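Local coordinates for protein kinase (Staphylococcus aureus subsp. aureus Mu50, PDB 3PY9) that forms the extracellular PASTA-repeat region of a membrane Ser/Thr kinase and probably senses muropeptides, so that phosphorylation can respond to cell-wall material, at residues G165-E169 and G196-F201. Coordinates in Å, arbitrary orientation, origin at the centre of the assembly. Residue numbers count along the deposited sequence, not the author numbering.
Sequences GFKVE and GSTISF
Two parallel neighbours in the three-stranded sheet of the third PASTA domain meet here: edge strand 167-173 and central strand 198-204. The axes of strand segments 167-169 and 198-201 approach to 4.5 Å, their N-to-C directions 21° apart, with K167 opposite T198, V168 opposite I199 and E169 opposite S200. In the parallel pattern K167 and E169 each direct N and O across, bonding residues flanking T198 and S200: K167 N to S197 O (2.9 Å), I199 N to K167 O (2.7 Å), E169 N to I199 O (2.8 Å) and F201 N to E169 O (2.8 Å). G165 (phi 93°, psi 0°) is the C' residue of the Schellman motif ending helix 154-162, and G196 (86°, 2°) is similar; a CB would strike the preceding carbonyl in both. G196 CA makes a CA-H...O contact with G165 O (3.2 Å). V168 and I199 share one face; beside it F166 (chi1 m) presents a ring face to I199 CD1, 4.3 Å from the F166 centroid (CH-pi), while V168 CG1 lies 3.9 Å from F201 CD2. F166 and F201 pack on helix residue L161, and V146 of strand 143-146 meets F166 and I199. On the other face K167 NZ curls back to donate to G196 O (2.7 Å), and E169 CD rests 3.7 Å from T198 CG2. Apolar groups thus pack between sheet, helix and strand 143-146; charged and hydroxyl groups suit the more exposed face.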
ATOM      1  N   GLY A 165      -1.791 -17.654  -1.101  1.00 38.74           N
ATOM      2  CA  GLY A 165      -2.191 -16.286  -0.774  1.00 36.98           C
ATOM      3  C   GLY A 165      -3.115 -15.576  -1.739  1.00 35.80           C
ATOM      4  O   GLY A 165      -3.490 -14.426  -1.501  1.00 35.03           O
ATOM      5  N   PHE A 166      -3.501 -16.260  -2.817  1.00 35.07           N
ATOM      6  CA  PHE A 166      -4.377 -15.676  -3.832  1.00 34.19           C
ATOM      7  C   PHE A 166      -5.801 -15.577  -3.353  1.00 35.09           C
ATOM      8  O   PHE A 166      -6.264 -16.403  -2.557  1.00 35.09           O
ATOM      9  CB  PHE A 166      -4.323 -16.453  -5.166  1.00 32.79           C
ATOM     10  CG  PHE A 166      -2.965 -16.405  -5.848  1.00 30.06           C
ATOM     11  CD1 PHE A 166      -2.444 -15.204  -6.304  1.00 28.05           C
ATOM     12  CD2 PHE A 166      -2.215 -17.561  -6.012  1.00 26.82           C
ATOM     13  CE1 PHE A 166      -1.177 -15.143  -6.890  1.00 24.46           C
ATOM     14  CE2 PHE A 166      -0.955 -17.530  -6.621  1.00 25.74           C
ATOM     15  CZ  PHE A 166      -0.443 -16.316  -7.065  1.00 26.55           C
ATOM     16  N   LYS A 167      -6.477 -14.547  -3.845  1.00 36.54           N
ATOM     17  CA  LYS A 167      -7.926 -14.447  -3.785  1.00 38.59           C
ATOM     18  C   LYS A 167      -8.522 -15.169  -5.017  1.00 39.32           C
ATOM     19  O   LYS A 167      -8.074 -14.962  -6.141  1.00 39.95           O
ATOM     20  CB  LYS A 167      -8.343 -12.973  -3.720  1.00 38.73           C
ATOM     21  CG  LYS A 167      -7.791 -12.232  -2.484  1.00 40.71           C
ATOM     22  CD  LYS A 167      -7.432 -10.769  -2.789  1.00 42.79           C
ATOM     23  CE  LYS A 167      -6.708 -10.076  -1.615  1.00 43.54           C
ATOM     24  NZ  LYS A 167      -5.274 -10.482  -1.412  1.00 43.18           N
ATOM     25  N   VAL A 168      -9.503 -16.039  -4.790  1.00 40.42           N
ATOM     26  CA  VAL A 168     -10.075 -16.886  -5.848  1.00 40.82           C
ATOM     27  C   VAL A 168     -11.533 -16.522  -6.072  1.00 41.33           C
ATOM     28  O   VAL A 168     -12.318 -16.521  -5.125  1.00 41.48           O
ATOM     29  CB  VAL A 168     -10.003 -18.384  -5.475  1.00 40.66           C
ATOM     30  CG1 VAL A 168     -10.969 -19.204  -6.332  1.00 40.55           C
ATOM     31  CG2 VAL A 168      -8.574 -18.927  -5.588  1.00 40.44           C
ATOM     32  N   GLU A 169     -11.893 -16.215  -7.317  1.00 41.66           N
ATOM     33  CA  GLU A 169     -13.289 -15.984  -7.680  1.00 42.28           C
ATOM     34  C   GLU A 169     -13.753 -16.972  -8.734  1.00 42.43           C
ATOM     35  O   GLU A 169     -12.956 -17.480  -9.521  1.00 42.69           O
ATOM     36  CB  GLU A 169     -13.492 -14.569  -8.201  1.00 42.39           C
ATOM     37  CG  GLU A 169     -13.312 -13.489  -7.158  1.00 44.38           C
ATOM     38  CD  GLU A 169     -13.532 -12.098  -7.730  1.00 46.70           C
ATOM     39  OE1 GLU A 169     -13.630 -11.981  -8.989  1.00 47.55           O
ATOM     40  OE2 GLU A 169     -13.595 -11.132  -6.921  1.00 45.31           O
ATOM     41  N   GLY A 196      -1.127 -12.335  -3.660  1.00 29.91           N
ATOM     42  CA  GLY A 196      -2.422 -11.864  -3.156  1.00 29.79           C
ATOM     43  C   GLY A 196      -3.395 -11.437  -4.231  1.00 29.99           C
ATOM     44  O   GLY A 196      -4.492 -10.975  -3.937  1.00 31.05           O
ATOM     45  N   SER A 197      -2.989 -11.577  -5.486  1.00 29.75           N
ATOM     46  CA  SER A 197      -3.807 -11.212  -6.629  1.00 29.00           C
ATOM     47  C   SER A 197      -5.080 -12.058  -6.664  1.00 28.61           C
ATOM     48  O   SER A 197      -5.145 -13.133  -6.048  1.00 27.62           O
ATOM     49  CB  SER A 197      -3.025 -11.453  -7.933  1.00 28.86           C
ATOM     50  OG  SER A 197      -1.953 -10.545  -8.067  1.00 31.08           O
ATOM     51  N   THR A 198      -6.075 -11.577  -7.403  1.00 28.55           N
ATOM     52  CA  THR A 198      -7.337 -12.323  -7.596  1.00 29.16           C
ATOM     53  C   THR A 198      -7.238 -13.202  -8.850  1.00 28.98           C
ATOM     54  O   THR A 198      -6.977 -12.694  -9.938  1.00 28.58           O
ATOM     55  CB  THR A 198      -8.514 -11.371  -7.778  1.00 29.27           C
ATOM     56  OG1 THR A 198      -8.585 -10.486  -6.652  1.00 29.29           O
ATOM     57  CG2 THR A 198      -9.855 -12.168  -7.937  1.00 30.36           C
ATOM     58  N   ILE A 199      -7.434 -14.508  -8.676  1.00 29.48           N
ATOM     59  CA  ILE A 199      -7.535 -15.460  -9.800  1.00 29.80           C
ATOM     60  C   ILE A 199      -9.008 -15.776 -10.081  1.00 30.77           C
ATOM     61  O   ILE A 199      -9.748 -16.156  -9.161  1.00 30.41           O
ATOM     62  CB  ILE A 199      -6.745 -16.764  -9.518  1.00 29.74           C
ATOM     63  CG1 ILE A 199      -5.392 -16.456  -8.817  1.00 27.91           C
ATOM     64  CG2 ILE A 199      -6.531 -17.569 -10.806  1.00 29.17           C
ATOM     65  CD1 ILE A 199      -4.459 -15.471  -9.577  1.00 22.68           C
ATOM     66  N   SER A 200      -9.422 -15.592 -11.342  1.00 31.51           N
ATOM     67  CA  SER A 200     -10.826 -15.777 -11.767  1.00 32.49           C
ATOM     68  C   SER A 200     -11.047 -17.085 -12.538  1.00 32.49           C
ATOM     69  O   SER A 200     -10.303 -17.410 -13.464  1.00 32.69           O
ATOM     70  CB  SER A 200     -11.296 -14.593 -12.618  1.00 32.28           C
ATOM     71  OG  SER A 200     -11.135 -13.364 -11.925  1.00 34.03           O
ATOM     72  N   PHE A 201     -12.085 -17.815 -12.145  1.00 33.04           N
ATOM     73  CA  PHE A 201     -12.365 -19.156 -12.662  1.00 33.63           C
ATOM     74  C   PHE A 201     -13.753 -19.241 -13.269  1.00 34.26           C
ATOM     75  O   PHE A 201     -14.710 -18.695 -12.726  1.00 33.76           O
ATOM     76  CB  PHE A 201     -12.290 -20.180 -11.526  1.00 33.53           C
ATOM     77  CG  PHE A 201     -10.897 -20.537 -11.126  1.00 33.25           C
ATOM     78  CD1 PHE A 201     -10.232 -21.571 -11.760  1.00 32.97           C
ATOM     79  CD2 PHE A 201     -10.257 -19.847 -10.104  1.00 33.80           C
ATOM     80  CE1 PHE A 201      -8.946 -21.925 -11.387  1.00 35.52           C
ATOM     81  CE2 PHE A 201      -8.948 -20.184  -9.724  1.00 34.91           C
ATOM     82  CZ  PHE A 201      -8.294 -21.208 -10.364  1.00 34.37           C
TER